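Local coordinates for protein insensitive (Drosophila melanogaster, PDB 4IX7) that binds the palindromic DNA site CCAATTGG through its BEN domain and represses transcription of genes involved in neural development, at residues I7-V18 against R32-D40. Numbering follows the deposited sequence. Where two conformers were deposited one is given.
With nucleotides of chain B.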
loop_
_atom_site.group_PDB
_atom_site.type_symbol
_atom_site.label_atom_id
_atom_site.label_comp_id
_atom_site.label_asym_id
_atom_site.label_seq_id
_atom_site.Cartn_x
_atom_site.Cartn_y
_atom_site.Cartn_z
ATOM N N ILE C 7 1.794 9.256 24.227
ATOM C CA ILE C 7 1.006 9.153 22.993
ATOM C C ILE C 7 0.144 7.895 22.878
ATOM O O ILE C 7 -0.710 7.804 21.993
ATOM C CB ILE C 7 1.868 9.328 21.704
ATOM C CG1 ILE C 7 2.631 8.039 21.368
ATOM C CG2 ILE C 7 2.796 10.543 21.829
ATOM C CD1 ILE C 7 3.388 8.096 20.045
ATOM N N GLY C 8 0.364 6.927 23.764
ATOM C CA GLY C 8 -0.400 5.692 23.709
ATOM C C GLY C 8 -0.265 4.868 24.965
ATOM O O GLY C 8 0.452 5.254 25.889
ATOM N N PRO C 9 -0.950 3.720 25.001
ATOM C CA PRO C 9 -0.994 2.884 26.211
ATOM C C PRO C 9 0.358 2.400 26.744
ATOM O O PRO C 9 0.424 2.028 27.919
ATOM C CB PRO C 9 -1.872 1.692 25.797
ATOM C CG PRO C 9 -1.988 1.768 24.298
ATOM C CD PRO C 9 -1.819 3.208 23.928
ATOM N N ASN C 10 1.406 2.386 25.924
ATOM C CA ASN C 10 2.712 1.927 26.395
ATOM C C ASN C 10 3.605 3.062 26.888
ATOM O O ASN C 10 4.785 2.860 27.183
ATOM C CB ASN C 10 3.421 1.093 25.321
ATOM C CG ASN C 10 2.605 -0.109 24.897
ATOM O OD1 ASN C 10 2.001 -0.791 25.733
ATOM N ND2 ASN C 10 2.558 -0.366 23.596
ATOM N N ASN C 11 3.021 4.253 26.978
ATOM C CA ASN C 11 3.708 5.432 27.499
ATOM C C ASN C 11 4.936 5.868 26.686
ATOM O O ASN C 11 5.892 6.432 27.221
ATOM C CB ASN C 11 4.052 5.262 28.989
ATOM C CG ASN C 11 4.416 6.577 29.669
ATOM O OD1 ASN C 11 5.421 6.664 30.381
ATOM N ND2 ASN C 11 3.608 7.606 29.442
ATOM N N THR C 12 4.898 5.638 25.376
ATOM C CA THR C 12 5.892 6.253 24.510
ATOM C C THR C 12 5.561 7.739 24.480
ATOM O O THR C 12 4.399 8.114 24.292
ATOM C CB THR C 12 5.810 5.690 23.084
ATOM O OG1 THR C 12 5.936 4.260 23.137
ATOM C CG2 THR C 12 6.921 6.268 22.212
ATOM N N CYS C 13 6.571 8.578 24.685
ATOM C CA CYS C 13 6.348 10.019 24.785
ATOM C C CYS C 13 7.104 10.840 23.752
ATOM O O CYS C 13 8.151 10.425 23.241
ATOM C CB CYS C 13 6.730 10.519 26.179
ATOM S SG CYS C 13 5.725 9.821 27.513
ATOM N N VAL C 14 6.546 12.010 23.457
ATOM C CA VAL C 14 7.203 13.032 22.654
ATOM C C VAL C 14 6.980 14.360 23.368
ATOM O O VAL C 14 6.033 14.482 24.148
ATOM C CB VAL C 14 6.605 13.104 21.222
ATOM C CG1 VAL C 14 6.776 11.770 20.501
ATOM C CG2 VAL C 14 5.127 13.497 21.268
ATOM N N PRO C 15 7.847 15.357 23.122
ATOM C CA PRO C 15 7.596 16.645 23.777
ATOM C C PRO C 15 6.268 17.243 23.328
ATOM O O PRO C 15 5.838 17.005 22.191
ATOM C CB PRO C 15 8.755 17.517 23.292
ATOM C CG PRO C 15 9.824 16.546 22.896
ATOM C CD PRO C 15 9.082 15.375 22.322
ATOM N N ALA C 16 5.614 17.992 24.214
ATOM C CA ALA C 16 4.373 18.672 23.852
ATOM C C ALA C 16 4.566 19.571 22.637
ATOM O O ALA C 16 3.673 19.674 21.794
ATOM C CB ALA C 16 3.835 19.473 25.024
ATOM N N SER C 17 5.725 20.213 22.551
ATOM C CA SER C 17 6.018 21.111 21.436
ATOM C C SER C 17 5.904 20.370 20.102
ATOM O O SER C 17 5.448 20.934 19.107
ATOM C CB SER C 17 7.396 21.761 21.594
ATOM O OG SER C 17 8.440 20.804 21.594
ATOM N N VAL C 18 6.293 19.099 20.097
ATOM C CA VAL C 18 6.187 18.290 18.895
ATOM C C VAL C 18 4.748 17.815 18.691
ATOM O O VAL C 18 4.174 17.983 17.612
ATOM C CB VAL C 18 7.155 17.081 18.939
ATOM C CG1 VAL C 18 6.931 16.175 17.741
ATOM C CG2 VAL C 18 8.594 17.563 18.976
ATOM N N ARG C 32 5.457 10.177 10.105
ATOM C CA ARG C 32 6.875 10.468 9.911
ATOM C C ARG C 32 7.428 11.312 11.050
ATOM O O ARG C 32 8.523 11.052 11.551
ATOM C CB ARG C 32 7.112 11.175 8.570
ATOM C CG ARG C 32 6.886 10.289 7.358
ATOM C CD ARG C 32 6.988 11.083 6.057
ATOM N NE ARG C 32 6.865 10.190 4.912
ATOM C CZ ARG C 32 7.893 9.605 4.307
ATOM N NH1 ARG C 32 7.683 8.789 3.282
ATOM N NH2 ARG C 32 9.133 9.839 4.719
ATOM N N LYS C 33 6.671 12.325 11.467
ATOM C CA LYS C 33 7.157 13.200 12.530
ATOM C C LYS C 33 7.329 12.440 13.835
ATOM O O LYS C 33 8.336 12.603 14.527
ATOM C CB LYS C 33 6.238 14.405 12.736
ATOM C CG LYS C 33 6.751 15.396 13.780
ATOM C CD LYS C 33 8.156 15.893 13.437
ATOM C CE LYS C 33 8.509 17.150 14.230
ATOM N NZ LYS C 33 9.876 17.671 13.925
ATOM N N LEU C 34 6.351 11.606 14.173
ATOM C CA LEU C 34 6.466 10.816 15.395
ATOM C C LEU C 34 7.677 9.895 15.296
ATOM O O LEU C 34 8.437 9.764 16.253
ATOM C CB LEU C 34 5.187 10.010 15.650
ATOM C CG LEU C 34 3.945 10.835 16.014
ATOM C CD1 LEU C 34 2.694 9.969 15.985
ATOM C CD2 LEU C 34 4.128 11.454 17.393
ATOM N N LEU C 35 7.858 9.252 14.145
ATOM C CA LEU C 35 8.985 8.335 13.974
ATOM C C LEU C 35 10.345 8.978 14.204
ATOM O O LEU C 35 11.187 8.402 14.887
ATOM C CB LEU C 35 8.961 7.692 12.589
ATOM C CG LEU C 35 7.916 6.600 12.363
ATOM C CD1 LEU C 35 7.862 6.286 10.878
ATOM C CD2 LEU C 35 8.191 5.325 13.176
ATOM N N VAL C 36 10.576 10.161 13.641
ATOM C CA VAL C 36 11.886 10.791 13.791
ATOM C C VAL C 36 12.066 11.430 15.159
ATOM O O VAL C 36 13.171 11.844 15.511
ATOM C CB VAL C 36 12.181 11.814 12.676
ATOM C CG1 VAL C 36 12.191 11.099 11.325
ATOM C CG2 VAL C 36 11.177 12.974 12.714
ATOM N N THR C 37 10.977 11.521 15.919
ATOM C CA THR C 37 11.053 12.008 17.293
ATOM C C THR C 37 11.383 10.867 18.255
ATOM O O THR C 37 12.127 11.047 19.226
ATOM C CB THR C 37 9.730 12.694 17.716
ATOM O OG1 THR C 37 9.436 13.758 16.801
ATOM C CG2 THR C 37 9.861 13.294 19.119
ATOM N N ILE C 38 10.872 9.680 17.946
ATOM C CA ILE C 38 10.923 8.534 18.851
ATOM C C ILE C 38 12.131 7.631 18.576
ATOM O O ILE C 38 12.692 7.026 19.502
ATOM C CB ILE C 38 9.604 7.735 18.754
ATOM C CG1 ILE C 38 8.463 8.542 19.384
ATOM C CG2 ILE C 38 9.723 6.359 19.390
ATOM C CD1 ILE C 38 7.090 8.095 18.921
ATOM N N PHE C 39 12.546 7.569 17.313
ATOM C CA PHE C 39 13.665 6.726 16.883
ATOM C C PHE C 39 14.746 7.574 16.235
ATOM O O PHE C 39 14.431 8.531 15.525
ATOM C CB PHE C 39 13.192 5.714 15.832
ATOM C CG PHE C 39 12.153 4.742 16.318
ATOM C CD1 PHE C 39 12.512 3.665 17.113
ATOM C CD2 PHE C 39 10.825 4.887 15.950
ATOM C CE1 PHE C 39 11.551 2.751 17.554
ATOM C CE2 PHE C 39 9.857 3.972 16.380
ATOM C CZ PHE C 39 10.223 2.906 17.182
ATOM N N ASP C 40 16.017 7.233 16.447
ATOM C CA ASP C 40 17.054 7.907 15.669
ATOM C C ASP C 40 17.040 7.419 14.214
ATOM O O ASP C 40 16.484 6.354 13.910
ATOM C CB ASP C 40 18.443 7.820 16.324
ATOM C CG ASP C 40 18.917 6.401 16.554
ATOM O OD1 ASP C 40 18.751 5.545 15.667
ATOM O OD2 ASP C 40 19.507 6.151 17.635
ATOM P P DT B 3 9.725 14.131 5.041
ATOM O OP1 DT B 3 8.952 15.033 5.927
ATOM O OP2 DT B 3 10.348 12.898 5.540
ATOM O "O5'" DT B 3 8.763 13.701 3.831
ATOM C "C5'" DT B 3 8.020 14.713 3.208
ATOM C "C4'" DT B 3 7.270 14.103 2.047
ATOM O "O4'" DT B 3 8.232 13.702 1.041
ATOM C "C3'" DT B 3 6.469 12.850 2.387
ATOM O "O3'" DT B 3 5.094 13.115 2.076
ATOM C "C2'" DT B 3 7.099 11.759 1.526
ATOM C "C1'" DT B 3 7.722 12.548 0.392
ATOM N N1 DT B 3 8.869 11.901 -0.285
ATOM C C2 DT B 3 8.878 11.855 -1.670
ATOM O O2 DT B 3 7.970 12.297 -2.362
ATOM N N3 DT B 3 9.988 11.255 -2.209
ATOM C C4 DT B 3 11.074 10.750 -1.524
ATOM O O4 DT B 3 12.024 10.238 -2.109
ATOM C C5 DT B 3 11.005 10.845 -0.088
ATOM C C7 DT B 3 12.123 10.316 0.760
ATOM C C6 DT B 3 9.930 11.423 0.458
ATOM P P DC B 4 3.968 12.012 2.357
ATOM O OP1 DC B 4 2.678 12.712 2.566
ATOM O OP2 DC B 4 4.486 11.068 3.373
ATOM O "O5'" DC B 4 3.915 11.191 0.999
ATOM C "C5'" DC B 4 3.543 11.884 -0.183
ATOM C "C4'" DC B 4 3.771 10.971 -1.366
ATOM O "O4'" DC B 4 5.176 10.659 -1.467
ATOM C "C3'" DC B 4 3.098 9.607 -1.246
ATOM O "O3'" DC B 4 1.968 9.673 -2.098
ATOM C "C2'" DC B 4 4.144 8.597 -1.727
ATOM C "C1'" DC B 4 5.270 9.478 -2.236
ATOM N N1 DC B 4 6.635 8.944 -1.991
ATOM C C2 DC B 4 7.445 8.601 -3.078
ATOM O O2 DC B 4 6.993 8.752 -4.216
ATOM N N3 DC B 4 8.685 8.114 -2.850
ATOM C C4 DC B 4 9.129 7.963 -1.593
ATOM N N4 DC B 4 10.369 7.477 -1.409
ATOM C C5 DC B 4 8.307 8.290 -0.469
ATOM C C6 DC B 4 7.081 8.773 -0.710
#
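Val14 sets its CG1 among three side chains of helix 32-38, meeting Thr37 CG2 at 3.7 Å and Ile38 CG1 at 3.8 Å, with the CD2 branch of Leu34 slightly farther off. It crosses Thr37 at about a right angle. Ile38 also passes across Thr12: with OG1 at chi1 -55°, the methyl CG2 of Thr12 is left anti to the backbone N, on the side where Ile38 CD1 lies at 3.8 Å, while Thr12 OG1 is hydrogen-bonded to Asp75 OD2. Ile7 meets that same CD1 tip to tip, its own CD1 3.9 Å away. Thr37 is divided: its methyl reaches Pro15 CD, whereas OG1 donates to the Lys33 carbonyl oxygen (2.8 Å), tilted 32° from the carbonyl plane, and Val18 CG1 abuts that hydroxyl at 3.6 Å. Replacing Thr37 with alanine removes both branches and is likely to leave a gap beside Val14 and Pro15 and the Lys33 carbonyl without its side-chain donor. In the conformer given, Arg32 NE donates to OP2 of DC4 of chain B (3.0 Å). Within the BEN domain, strand 13-15, paired antiparallel with strand 4-6, runs at 96° to segment 32-38 of helix 27-38, whose Leu35 touches helices 70-84 and 88-112.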